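Histone fold protein (Methanopyrus kandleri, PDB 1F1E) is an archaeal histone, a DNA-binding protein that carries two histone folds in tandem in one chain and assembles with a second copy of itself. Local coordinates at residues A8-I13 against F34-A39; R12-G17 against E121-Y126; Q25-T30 against E138-A143; E40-A45 against K110-A115; E117-K122 against T145-K150. All coordinates share one frame; numbering follows the deposited sequence.

Contact 1 (A8-I13 against F34-A39)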
# COMPACT_ATOMS: atom_id res chain seq x y z
N ALA A 8 20.00 1.66 16.53
CA ALA A 8 20.75 0.40 16.50
C ALA A 8 19.89 -0.80 16.18
O ALA A 8 20.31 -1.70 15.43
CB ALA A 8 21.45 0.23 17.83
N ALA A 9 18.67 -0.73 16.72
CA ALA A 9 17.68 -1.81 16.47
C ALA A 9 17.17 -1.74 15.03
O ALA A 9 17.11 -2.80 14.38
CB ALA A 9 16.53 -1.81 17.46
N ILE A 10 16.84 -0.55 14.52
CA ILE A 10 16.50 -0.38 13.10
C ILE A 10 17.55 -1.00 12.20
O ILE A 10 17.25 -1.78 11.29
CB ILE A 10 16.26 1.08 12.74
CG1 ILE A 10 15.05 1.66 13.52
CG2 ILE A 10 16.11 1.26 11.25
CD1 ILE A 10 14.96 3.16 13.33
N GLU A 11 18.82 -0.65 12.47
CA GLU A 11 19.86 -1.24 11.68
C GLU A 11 19.97 -2.75 11.77
O GLU A 11 20.12 -3.31 10.72
CB GLU A 11 21.21 -0.64 12.16
CG GLU A 11 22.32 -1.09 11.23
CD GLU A 11 23.68 -0.59 11.60
OE1 GLU A 11 23.78 0.29 12.50
OE2 GLU A 11 24.63 -1.11 10.99
N ARG A 12 19.92 -3.31 13.00
CA ARG A 12 20.05 -4.77 13.06
C ARG A 12 18.93 -5.47 12.28
O ARG A 12 19.14 -6.48 11.62
CB ARG A 12 20.12 -5.31 14.49
CG ARG A 12 21.41 -4.91 15.24
CD ARG A 12 21.42 -5.64 16.59
NE ARG A 12 20.37 -5.07 17.44
CZ ARG A 12 20.50 -4.03 18.24
NH1 ARG A 12 21.64 -3.35 18.38
NH2 ARG A 12 19.49 -3.62 18.96
N ILE A 13 17.73 -4.89 12.41
CA ILE A 13 16.57 -5.54 11.84
C ILE A 13 16.70 -5.46 10.33
O ILE A 13 16.48 -6.42 9.61
CB ILE A 13 15.29 -4.97 12.40
CG1 ILE A 13 15.13 -5.31 13.88
CG2 ILE A 13 14.08 -5.42 11.63
CD1 ILE A 13 14.14 -4.38 14.59
N PHE A 34 13.35 6.61 7.32
CA PHE A 34 12.17 5.95 6.84
C PHE A 34 11.45 5.04 7.84
O PHE A 34 10.23 5.09 7.94
CB PHE A 34 12.55 5.14 5.57
CG PHE A 34 11.36 4.34 5.09
CD1 PHE A 34 10.36 5.02 4.39
CD2 PHE A 34 11.30 2.98 5.30
CE1 PHE A 34 9.29 4.28 3.95
CE2 PHE A 34 10.17 2.27 4.91
CZ PHE A 34 9.22 2.95 4.22
N VAL A 35 12.20 4.20 8.52
CA VAL A 35 11.54 3.20 9.38
C VAL A 35 10.62 3.86 10.40
O VAL A 35 9.49 3.36 10.54
CB VAL A 35 12.54 2.19 9.98
CG1 VAL A 35 11.93 1.29 11.02
CG2 VAL A 35 13.10 1.38 8.82
N PRO A 36 10.97 4.90 11.14
CA PRO A 36 9.99 5.49 12.05
C PRO A 36 8.78 6.04 11.34
O PRO A 36 7.68 5.99 11.87
CB PRO A 36 10.84 6.59 12.75
CG PRO A 36 12.23 6.13 12.61
CD PRO A 36 12.31 5.54 11.23
N THR A 37 8.93 6.62 10.16
CA THR A 37 7.79 7.12 9.40
C THR A 37 6.88 5.99 8.96
O THR A 37 5.66 6.09 9.06
CB THR A 37 8.32 7.88 8.16
OG1 THR A 37 8.94 9.08 8.60
CG2 THR A 37 7.23 8.27 7.21
N MSE A 38 7.51 4.85 8.51
CA MSE A 38 6.74 3.66 8.19
C MSE A 38 6.01 3.12 9.39
O MSE A 38 4.85 2.75 9.30
CB MSE A 38 7.64 2.60 7.56
CG MSE A 38 6.92 1.34 7.23
SE MSE A 38 6.84 0.12 8.56
CE MSE A 38 8.53 -0.37 8.76
N ALA A 39 6.67 3.05 10.53
CA ALA A 39 6.02 2.55 11.73
C ALA A 39 4.82 3.39 12.08
O ALA A 39 3.76 2.88 12.48
CB ALA A 39 7.00 2.47 12.89
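I10 on helix 7-15 packs against V35 and P36 on helix 25-51. Everything that meets across the pair is apolar. I10 and V35 reach toward each other tip to tip, branch against branch. The methyl I10 CG2 lies 3.9 Å from V35 CG2 and about as near to V35 CB. I10 CG1 stands 4.0 Å from the other methyl, V35 CG1. One branched end therefore engages both prongs of the other. The first torsion of I10, chi1 -63°, sets CG2 opposite the backbone N, where it meets V35, and CG1 carries the terminal methyl on to the proline. There I10 CD1 is 4.1 Å from P36 CG and equally far from P36 CD, and the two side chains cross at about a right angle. With an alanine at I10, a gap would probably open between the helices, leaving V35 and the P36 ring without this partner.

Polar bonds run within each helix or to residues outside the pair. P36 has no N-H to give, and helix 25-51 is kinked there; A39 N still bonds to V35 O. On helix 7-15, E11 forms a salt bridge with R15, and R12 forms one with E81.

More apolar packing lies around the pair. I10 also touches I31, while V35 touches T116 on helix 102-129. The short first helix of the first histone fold is thus laid against its long central helix. With no polar bond between them, the two segments probably depend on the fit of branched side chains and on the exclusion of water.

Contact 2 (R12-G17 against E121-Y126)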
# COMPACT_ATOMS: atom_id res chain seq x y z
N ARG A 12 19.92 -3.31 13.00
CA ARG A 12 20.05 -4.77 13.06
C ARG A 12 18.93 -5.47 12.28
O ARG A 12 19.14 -6.48 11.62
CB ARG A 12 20.12 -5.31 14.49
CG ARG A 12 21.41 -4.91 15.24
CD ARG A 12 21.42 -5.64 16.59
NE ARG A 12 20.37 -5.07 17.44
CZ ARG A 12 20.50 -4.03 18.24
NH1 ARG A 12 21.64 -3.35 18.38
NH2 ARG A 12 19.49 -3.62 18.96
N ILE A 13 17.73 -4.89 12.41
CA ILE A 13 16.57 -5.54 11.84
C ILE A 13 16.70 -5.46 10.33
O ILE A 13 16.48 -6.42 9.61
CB ILE A 13 15.29 -4.97 12.40
CG1 ILE A 13 15.13 -5.31 13.88
CG2 ILE A 13 14.08 -5.42 11.63
CD1 ILE A 13 14.14 -4.38 14.59
N PHE A 14 17.00 -4.27 9.82
CA PHE A 14 17.18 -4.15 8.36
C PHE A 14 18.26 -5.09 7.87
O PHE A 14 18.14 -5.76 6.84
CB PHE A 14 17.56 -2.71 8.07
CG PHE A 14 17.69 -2.39 6.61
CD1 PHE A 14 18.90 -2.40 5.98
CD2 PHE A 14 16.56 -2.08 5.86
CE1 PHE A 14 19.05 -2.10 4.64
CE2 PHE A 14 16.69 -1.82 4.53
CZ PHE A 14 17.92 -1.82 3.92
N ARG A 15 19.35 -5.15 8.66
CA ARG A 15 20.48 -5.99 8.24
C ARG A 15 20.15 -7.47 8.25
O ARG A 15 20.73 -8.31 7.57
CB ARG A 15 21.65 -5.65 9.19
CG ARG A 15 23.04 -5.63 8.71
CD ARG A 15 23.99 -5.40 9.88
NE ARG A 15 24.55 -4.05 9.87
CZ ARG A 15 25.53 -3.71 9.02
NH1 ARG A 15 26.03 -2.49 9.03
NH2 ARG A 15 26.00 -4.59 8.14
N GLN A 16 19.14 -7.91 8.98
CA GLN A 16 18.68 -9.27 8.92
C GLN A 16 18.28 -9.65 7.52
O GLN A 16 18.31 -10.82 7.16
CB GLN A 16 17.42 -9.51 9.77
CG GLN A 16 17.68 -9.42 11.25
CD GLN A 16 16.48 -9.42 12.16
OE1 GLN A 16 16.60 -9.35 13.37
NE2 GLN A 16 15.28 -9.50 11.59
N GLY A 17 17.91 -8.67 6.71
CA GLY A 17 17.50 -8.99 5.36
C GLY A 17 18.62 -8.84 4.35
O GLY A 17 18.36 -9.11 3.17
N GLU A 121 15.86 -6.98 2.32
CA GLU A 121 15.97 -7.95 1.24
C GLU A 121 15.85 -7.30 -0.13
O GLU A 121 16.56 -7.63 -1.08
CB GLU A 121 14.87 -8.99 1.35
CG GLU A 121 14.95 -9.85 2.58
CD GLU A 121 13.77 -10.77 2.78
OE1 GLU A 121 13.71 -11.38 3.86
OE2 GLU A 121 12.94 -11.01 1.85
N LYS A 122 14.90 -6.39 -0.28
CA LYS A 122 14.71 -5.74 -1.54
C LYS A 122 15.91 -4.86 -1.89
O LYS A 122 16.36 -4.82 -3.05
CB LYS A 122 13.40 -4.92 -1.50
CG LYS A 122 13.01 -4.39 -2.91
CD LYS A 122 12.63 -5.53 -3.83
CE LYS A 122 12.15 -5.16 -5.21
NZ LYS A 122 11.94 -6.49 -5.87
N ALA A 123 16.41 -4.12 -0.89
CA ALA A 123 17.60 -3.30 -1.13
C ALA A 123 18.79 -4.18 -1.56
O ALA A 123 19.57 -3.77 -2.41
CB ALA A 123 17.90 -2.49 0.13
N ALA A 124 18.93 -5.35 -0.95
CA ALA A 124 19.99 -6.30 -1.25
C ALA A 124 19.86 -6.72 -2.71
O ALA A 124 20.85 -6.80 -3.48
CB ALA A 124 20.02 -7.46 -0.29
N GLU A 125 18.63 -6.92 -3.13
CA GLU A 125 18.38 -7.30 -4.50
C GLU A 125 18.84 -6.22 -5.47
O GLU A 125 19.44 -6.49 -6.52
CB GLU A 125 16.89 -7.65 -4.65
CG GLU A 125 16.47 -7.80 -6.11
CD GLU A 125 15.00 -8.12 -6.26
OE1 GLU A 125 14.17 -8.08 -5.34
OE2 GLU A 125 14.69 -8.43 -7.44
N TYR A 126 18.61 -4.96 -5.12
CA TYR A 126 19.10 -3.88 -5.99
C TYR A 126 20.62 -3.78 -5.99
O TYR A 126 21.23 -3.51 -7.03
CB TYR A 126 18.46 -2.58 -5.60
CG TYR A 126 17.00 -2.41 -6.03
CD1 TYR A 126 16.65 -2.56 -7.40
CD2 TYR A 126 16.00 -2.15 -5.14
CE1 TYR A 126 15.31 -2.41 -7.74
CE2 TYR A 126 14.67 -1.98 -5.51
CZ TYR A 126 14.33 -2.12 -6.83
OH TYR A 126 13.03 -1.96 -7.21
O HOH W 1 16.21 -12.20 5.28
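F14 on helix 7-15 and G17, in the turn that follows, meet helix 102-129. The ring of F14 reaches A123, with F14 CZ 3.8 Å from A123 CB. At G17 the backbones nearly touch: G17 CA is 4.5 Å from E121 CA. G17 O accepts a CA-H...O contact from E121 CA at 3.3 Å, with 134° at the hydrogen. E121 CG lies 3.5 Å from the same G17 O. The lack of a side chain at G17 is consistent with this close approach.

The next shell sets these groups. F14 CG is anti to the backbone N (chi1 -176°), which carries the ring toward A123. G17 N bonds to F14 O, shaping the turn that presents G17 O. A water lies within bonding distance of both Q16 O (3.1 Å) and E121 OE1 (3.0 Å) and may bridge them. The same E121 OE1 is held by a salt bridge to R114.

The contact brings the short first helix of the first histone fold against the long central helix of the second, so it joins the two folds of one chain. F14 also touches T116 and L119 on helix 102-129 and L23 on strand 22-23. Beyond, Y126 packs on helix 137-147.

Contact 3 (Q25-T30 against E138-A143)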
# COMPACT_ATOMS: atom_id res chain seq x y z
N GLN A 25 26.79 4.12 5.16
CA GLN A 25 26.18 5.13 6.00
C GLN A 25 24.97 5.75 5.31
O GLN A 25 24.01 6.05 5.99
CB GLN A 25 27.31 6.17 6.21
CG GLN A 25 27.21 7.01 7.45
CD GLN A 25 26.91 6.14 8.66
OE1 GLN A 25 27.82 5.48 9.20
NE2 GLN A 25 25.65 6.16 9.06
N ASP A 26 24.99 6.00 3.99
CA ASP A 26 23.82 6.68 3.39
C ASP A 26 22.59 5.78 3.40
O ASP A 26 21.44 6.22 3.45
CB ASP A 26 24.09 7.21 2.00
CG ASP A 26 24.58 6.35 0.90
OD1 ASP A 26 24.78 5.12 1.04
OD2 ASP A 26 24.81 6.99 -0.16
N ALA A 27 22.75 4.49 3.44
CA ALA A 27 21.76 3.47 3.59
C ALA A 27 21.25 3.53 5.01
O ALA A 27 20.02 3.49 5.17
CB ALA A 27 22.30 2.10 3.28
N LYS A 28 22.15 3.63 5.97
CA LYS A 28 21.64 3.75 7.34
C LYS A 28 20.86 5.04 7.44
O LYS A 28 19.81 5.11 8.08
CB LYS A 28 22.81 3.69 8.33
CG LYS A 28 23.59 2.41 8.28
CD LYS A 28 24.85 2.41 9.15
CE LYS A 28 25.75 1.26 8.81
NZ LYS A 28 26.94 1.13 9.70
N ASP A 29 21.33 6.15 6.86
CA ASP A 29 20.65 7.41 6.94
C ASP A 29 19.21 7.27 6.41
O ASP A 29 18.23 7.77 6.99
CB ASP A 29 21.31 8.46 6.10
CG ASP A 29 22.56 9.19 6.46
OD1 ASP A 29 22.87 9.18 7.65
OD2 ASP A 29 23.20 9.73 5.54
N THR A 30 19.18 6.55 5.29
CA THR A 30 17.83 6.39 4.69
C THR A 30 16.83 5.65 5.56
O THR A 30 15.67 6.04 5.74
CB THR A 30 17.96 5.70 3.34
OG1 THR A 30 18.82 6.52 2.51
CG2 THR A 30 16.64 5.62 2.63
N GLU A 138 21.06 4.41 -2.52
CA GLU A 138 20.19 4.30 -3.72
C GLU A 138 19.43 3.01 -3.68
O GLU A 138 18.29 2.93 -4.12
CB GLU A 138 20.94 4.34 -5.07
N ASP A 139 19.99 1.93 -3.16
CA ASP A 139 19.26 0.66 -3.13
C ASP A 139 18.09 0.70 -2.20
O ASP A 139 17.02 0.16 -2.41
CB ASP A 139 20.26 -0.39 -2.61
CG ASP A 139 21.48 -0.55 -3.51
OD1 ASP A 139 21.31 -0.45 -4.74
OD2 ASP A 139 22.56 -0.76 -2.89
N VAL A 140 18.31 1.39 -1.06
CA VAL A 140 17.26 1.56 -0.08
C VAL A 140 16.17 2.46 -0.60
O VAL A 140 14.97 2.15 -0.45
CB VAL A 140 17.74 2.11 1.28
CG1 VAL A 140 16.58 2.04 2.27
CG2 VAL A 140 18.94 1.34 1.79
N GLU A 141 16.54 3.57 -1.26
CA GLU A 141 15.56 4.45 -1.84
C GLU A 141 14.66 3.75 -2.86
O GLU A 141 13.43 3.87 -2.85
CB GLU A 141 16.28 5.63 -2.54
CG GLU A 141 16.92 6.62 -1.60
CD GLU A 141 17.92 7.55 -2.24
OE1 GLU A 141 18.53 8.32 -1.51
OE2 GLU A 141 18.14 7.49 -3.48
N LYS A 142 15.30 2.94 -3.70
CA LYS A 142 14.53 2.20 -4.71
C LYS A 142 13.62 1.15 -4.08
O LYS A 142 12.47 0.94 -4.47
CB LYS A 142 15.51 1.51 -5.67
CG LYS A 142 16.22 2.29 -6.75
CD LYS A 142 17.16 1.30 -7.45
CE LYS A 142 18.03 1.78 -8.60
NZ LYS A 142 18.78 0.63 -9.21
N ALA A 143 14.18 0.49 -3.01
CA ALA A 143 13.36 -0.47 -2.29
C ALA A 143 12.12 0.15 -1.65
O ALA A 143 11.01 -0.41 -1.70
CB ALA A 143 14.20 -1.19 -1.25
O HOH W 2 23.66 5.65 -3.05
O HOH W 3 18.10 8.55 1.05
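D26 O is gripped twice by T30, whose side chain also packs across on V140. T30 OG1 donates to D26 O at 2.8 Å, and T30 N reaches this oxygen at 2.9 Å from the opposite face of the carbonyl plane. The hydroxyl comes in 22° out of that plane. T30 OG1 also accepts from a water at 2.6 Å, which donates to E141 OE1 as well and so links the two helices.

The hydroxyl bond helps fix the rotation of T30, with CG2 directed to V140. T30 CG2 lies 3.6 Å from V140 CG1, and the two side chains slide past each other in opposite directions. The second methyl, V140 CG2, sits 3.8 Å from A27 CB. The axes of the two short segments approach to 8.7 Å at 31°. This joins the start of one histone fold's long helix to the last helix of the other, next to the parallel pairing of strands 22-23 and 134-135. An alanine at T30 would probably leave V140 CG1 short of a neighbour and the bridging water without its hydroxyl.

V140 also touches F14 on helix 7-15. D26 OD1 bonds to G137 N, just ahead of E138-A143.

Contact 4 (E40-A45 against K110-A115)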
# COMPACT_ATOMS: atom_id res chain seq x y z
N GLU A 40 4.94 4.73 11.95
CA GLU A 40 3.83 5.62 12.24
C GLU A 40 2.70 5.44 11.25
O GLU A 40 1.53 5.43 11.64
CB GLU A 40 4.38 7.05 12.30
CG GLU A 40 3.31 8.06 12.58
CD GLU A 40 3.81 9.40 13.07
OE1 GLU A 40 5.01 9.60 13.08
OE2 GLU A 40 2.96 10.18 13.46
N TYR A 41 3.03 5.31 9.99
CA TYR A 41 2.08 5.07 8.95
C TYR A 41 1.27 3.80 9.24
O TYR A 41 0.07 3.75 9.13
CB TYR A 41 2.82 5.00 7.60
CG TYR A 41 2.00 4.29 6.55
CD1 TYR A 41 0.97 4.85 5.82
CD2 TYR A 41 2.29 2.98 6.25
CE1 TYR A 41 0.29 4.12 4.89
CE2 TYR A 41 1.61 2.21 5.31
CZ TYR A 41 0.59 2.83 4.62
OH TYR A 41 -0.10 2.08 3.68
N VAL A 42 1.99 2.74 9.64
CA VAL A 42 1.36 1.46 9.93
C VAL A 42 0.48 1.60 11.16
O VAL A 42 -0.62 1.09 11.20
CB VAL A 42 2.36 0.33 10.10
CG1 VAL A 42 1.68 -0.94 10.52
CG2 VAL A 42 3.10 0.10 8.77
N ALA A 43 0.89 2.32 12.15
CA ALA A 43 0.07 2.52 13.35
C ALA A 43 -1.20 3.32 13.03
O ALA A 43 -2.32 2.98 13.49
CB ALA A 43 0.91 3.20 14.40
N ASN A 44 -1.05 4.37 12.20
CA ASN A 44 -2.23 5.11 11.77
C ASN A 44 -3.16 4.24 10.95
O ASN A 44 -4.38 4.32 11.10
CB ASN A 44 -1.84 6.38 10.98
N ALA A 45 -2.57 3.39 10.13
CA ALA A 45 -3.41 2.45 9.35
C ALA A 45 -4.14 1.48 10.22
O ALA A 45 -5.32 1.21 9.98
CB ALA A 45 -2.51 1.73 8.37
N LYS A 110 5.76 -7.39 14.97
CA LYS A 110 6.24 -8.28 13.89
C LYS A 110 6.04 -7.69 12.53
O LYS A 110 6.89 -7.84 11.66
CB LYS A 110 5.48 -9.62 13.99
CG LYS A 110 5.95 -10.47 15.15
CD LYS A 110 5.11 -11.99 15.04
N LEU A 111 4.95 -6.97 12.31
CA LEU A 111 4.71 -6.36 11.01
C LEU A 111 5.78 -5.32 10.72
O LEU A 111 6.31 -5.32 9.61
CB LEU A 111 3.32 -5.75 11.03
CG LEU A 111 2.83 -5.02 9.77
CD1 LEU A 111 3.01 -5.87 8.51
CD2 LEU A 111 1.39 -4.56 9.90
N ILE A 112 6.04 -4.38 11.60
CA ILE A 112 6.98 -3.33 11.25
C ILE A 112 8.38 -3.91 11.16
O ILE A 112 9.20 -3.45 10.37
CB ILE A 112 6.86 -2.12 12.19
CG1 ILE A 112 7.22 -2.37 13.64
CG2 ILE A 112 5.48 -1.49 12.08
CD1 ILE A 112 7.30 -1.13 14.50
N CYS A 113 8.71 -4.89 12.00
CA CYS A 113 10.05 -5.46 11.92
C CYS A 113 10.22 -6.31 10.66
O CYS A 113 11.26 -6.14 10.00
CB CYS A 113 10.34 -6.25 13.18
SG CYS A 113 10.44 -5.24 14.67
N ARG A 114 9.22 -7.13 10.37
CA ARG A 114 9.30 -7.92 9.17
C ARG A 114 9.33 -7.01 7.95
O ARG A 114 10.07 -7.25 6.99
CB ARG A 114 8.15 -8.89 9.05
CG ARG A 114 8.08 -9.65 7.75
CD ARG A 114 9.31 -10.55 7.50
NE ARG A 114 9.25 -11.00 6.15
CZ ARG A 114 10.20 -11.25 5.27
NH1 ARG A 114 11.46 -11.10 5.62
NH2 ARG A 114 9.88 -11.64 4.06
N ALA A 115 8.57 -5.90 7.95
CA ALA A 115 8.57 -4.98 6.84
C ALA A 115 9.94 -4.35 6.66
O ALA A 115 10.43 -4.19 5.54
CB ALA A 115 7.52 -3.92 7.01
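V42 on helix 25-51 meets L111 and I112 on helix 102-129. The direct contact is apolar. The methyl V42 CG1 lies 3.7 Å from L111 CD2, so two branch ends do the touching. I112 comes with its CG2 methyl, 4.1 Å from both V42 CB and V42 CG1. V42 CG1 is thus shared by two neighbours, and in both pairs the side chains cross obliquely. V42 holds CG1 opposite its backbone N (chi1 175°), which lets that methyl touch both. I112 takes the less usual first torsion, chi1 65°, with CG1 lodged between backbone N and carbonyl carbon; its CG2 is left to face V42. The backbones stay well apart, V42 CA lying 7.5 Å from I112 CA.

The same side chains have further apolar neighbours. V42 also packs on L66 and L111 on A67, both of helix 60-70. I112 touches V88 on helix 85-94 and also M38 and A39.

Polar bonds belong to the flanks. R114 NH1 makes salt bridges to E117 and E121, and R114 NE bonds to E73 O. Y41 OH bonds to V69 O of the second subunit, where Y41 also packs on M71 of that subunit.

The pair lies deep in the chain, about 5 Å from its centre. Here the long central helices of the two histone folds cross, with the shorter helices of both folds round them. This is the handshake pairing of histone folds, made in this protein within one chain.

Contact 5 (E117-K122 against T145-K150)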
# COMPACT_ATOMS: atom_id res chain seq x y z
N GLU A 117 12.89 -5.79 7.61
CA GLU A 117 13.71 -6.86 7.10
C GLU A 117 13.47 -7.08 5.62
O GLU A 117 14.37 -7.24 4.82
CB GLU A 117 13.38 -8.12 7.91
CG GLU A 117 14.20 -9.34 7.51
CD GLU A 117 13.71 -10.52 8.34
OE1 GLU A 117 12.62 -11.05 8.08
OE2 GLU A 117 14.49 -10.84 9.24
N GLU A 118 12.20 -7.06 5.22
CA GLU A 118 11.84 -7.20 3.82
C GLU A 118 12.38 -6.07 2.95
O GLU A 118 12.85 -6.27 1.82
CB GLU A 118 10.34 -7.29 3.68
CG GLU A 118 9.84 -7.81 2.38
CD GLU A 118 8.32 -7.96 2.59
OE1 GLU A 118 7.77 -9.06 2.48
OE2 GLU A 118 7.74 -6.90 2.89
N LEU A 119 12.38 -4.90 3.55
CA LEU A 119 13.04 -3.79 2.84
C LEU A 119 14.52 -4.05 2.63
O LEU A 119 15.06 -3.71 1.56
CB LEU A 119 12.81 -2.52 3.64
CG LEU A 119 13.08 -1.20 2.94
CD1 LEU A 119 12.01 -0.96 1.85
CD2 LEU A 119 13.23 -0.09 3.95
N GLY A 120 15.17 -4.62 3.62
CA GLY A 120 16.57 -4.96 3.50
C GLY A 120 16.76 -6.00 2.40
O GLY A 120 17.67 -5.98 1.57
N GLU A 121 15.86 -6.98 2.32
CA GLU A 121 15.97 -7.95 1.24
C GLU A 121 15.85 -7.30 -0.13
O GLU A 121 16.56 -7.63 -1.08
CB GLU A 121 14.87 -8.99 1.35
CG GLU A 121 14.95 -9.85 2.58
CD GLU A 121 13.77 -10.77 2.78
OE1 GLU A 121 13.71 -11.38 3.86
OE2 GLU A 121 12.94 -11.01 1.85
N LYS A 122 14.90 -6.39 -0.28
CA LYS A 122 14.71 -5.74 -1.54
C LYS A 122 15.91 -4.86 -1.89
O LYS A 122 16.36 -4.82 -3.05
CB LYS A 122 13.40 -4.92 -1.50
CG LYS A 122 13.01 -4.39 -2.91
CD LYS A 122 12.63 -5.53 -3.83
CE LYS A 122 12.15 -5.16 -5.21
NZ LYS A 122 11.94 -6.49 -5.87
N THR A 145 10.65 3.02 -2.66
CA THR A 145 9.69 3.52 -3.65
C THR A 145 8.91 2.37 -4.25
O THR A 145 7.70 2.46 -4.45
CB THR A 145 10.49 4.26 -4.72
OG1 THR A 145 10.88 5.52 -4.20
CG2 THR A 145 9.56 4.45 -5.88
N TYR A 146 9.61 1.27 -4.53
CA TYR A 146 9.00 0.15 -5.21
C TYR A 146 8.02 -0.46 -4.25
O TYR A 146 6.84 -0.63 -4.53
CB TYR A 146 10.09 -0.81 -5.65
CG TYR A 146 9.60 -1.95 -6.48
CD1 TYR A 146 9.08 -3.09 -5.87
CD2 TYR A 146 9.67 -1.95 -7.88
CE1 TYR A 146 8.62 -4.17 -6.59
CE2 TYR A 146 9.20 -3.00 -8.63
CZ TYR A 146 8.69 -4.09 -7.97
OH TYR A 146 8.25 -5.15 -8.68
N SER A 147 8.52 -0.83 -3.06
CA SER A 147 7.70 -1.64 -2.21
C SER A 147 6.53 -0.96 -1.50
O SER A 147 5.59 -1.66 -1.12
CB SER A 147 8.58 -2.38 -1.22
OG SER A 147 9.07 -1.51 -0.24
N MSE A 148 6.56 0.33 -1.29
CA MSE A 148 5.55 1.00 -0.50
C MSE A 148 4.56 1.75 -1.41
O MSE A 148 4.87 2.17 -2.52
CB MSE A 148 6.23 1.97 0.49
CG MSE A 148 6.94 1.33 1.64
SE MSE A 148 5.92 0.60 2.96
CE MSE A 148 6.52 -1.11 2.74
N PRO A 149 3.37 2.02 -0.92
CA PRO A 149 2.45 2.88 -1.65
C PRO A 149 3.00 4.29 -1.70
O PRO A 149 3.71 4.73 -0.82
CB PRO A 149 1.20 2.79 -0.77
CG PRO A 149 1.76 2.52 0.59
CD PRO A 149 2.86 1.53 0.37
N LYS A 150 2.60 5.01 -2.71
CA LYS A 150 2.95 6.44 -2.86
C LYS A 150 4.46 6.61 -2.77
O LYS A 150 4.94 7.61 -2.23
CB LYS A 150 2.16 7.31 -1.87
CG LYS A 150 0.70 7.33 -2.23
CD LYS A 150 0.42 8.15 -3.49
CE LYS A 150 -1.13 8.04 -3.48
NZ LYS A 150 -1.52 8.01 -4.85
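K122 brings its CE over the ring of Y146, and the two side chains cross at about a right angle. K122 CE makes an off-centre CH-pi contact, 4.2 Å from the centroid of the Y146 ring and 29° off its normal. The nearest ring atom is Y146 CD1, 3.8 Å from K122 CE. A bend at the second torsion of K122, chi2 67°, turns its end to Y146. K122 NZ, paired with E125, makes no bond to Y146.

S147 is the third residue. Its OG lies 3.6 Å from L119 CD1, a contact of a methyl with a hydroxyl. That hydroxyl also bonds to A143 O, one turn back in its own helix. L119 packs further on A143, I144 and F34, so this end of the contact runs into the core. M148 then leaves the helical course. The contact joins the long central helix 102-129 of the second histone fold to the end of its last helix, 137-147.

The other side is a subunit boundary. Y146 packs on T145 of the second subunit. Two salt bridges link the subunits: K150 to E118 of the second subunit, and E118 to K150 of the second subunit.

Between the two segments the attraction is therefore weak and little directed. It comes from the CE methylene of a lysine on an aromatic ring and a leucine on a serine. The strong charged bonds are spent within a helix or across the dimer.

Overall arrangement
Contacts 1, 3 and 4 all use helix 25-51; contact 1 closes before contact 4 opens, their centres about 10 Å apart. Contacts 2, 4 and 5 are strung along helix 102-129; the centres of 2 and 4 are about 17 Å apart. Contact 1 stays within the first histone fold and contact 5 in the second half of the chain. Contacts 2, 3 and 4 join the two, and contact 4 is nested in the loops that 2 and 3 close. Contacts 3 and 5 share helix 137-147. Contacts 3 and 4 do not touch. Contacts 4 and 5 both reach the second subunit. The single chain is thus knit into a compact pair of histone folds, which pairs again with its copy.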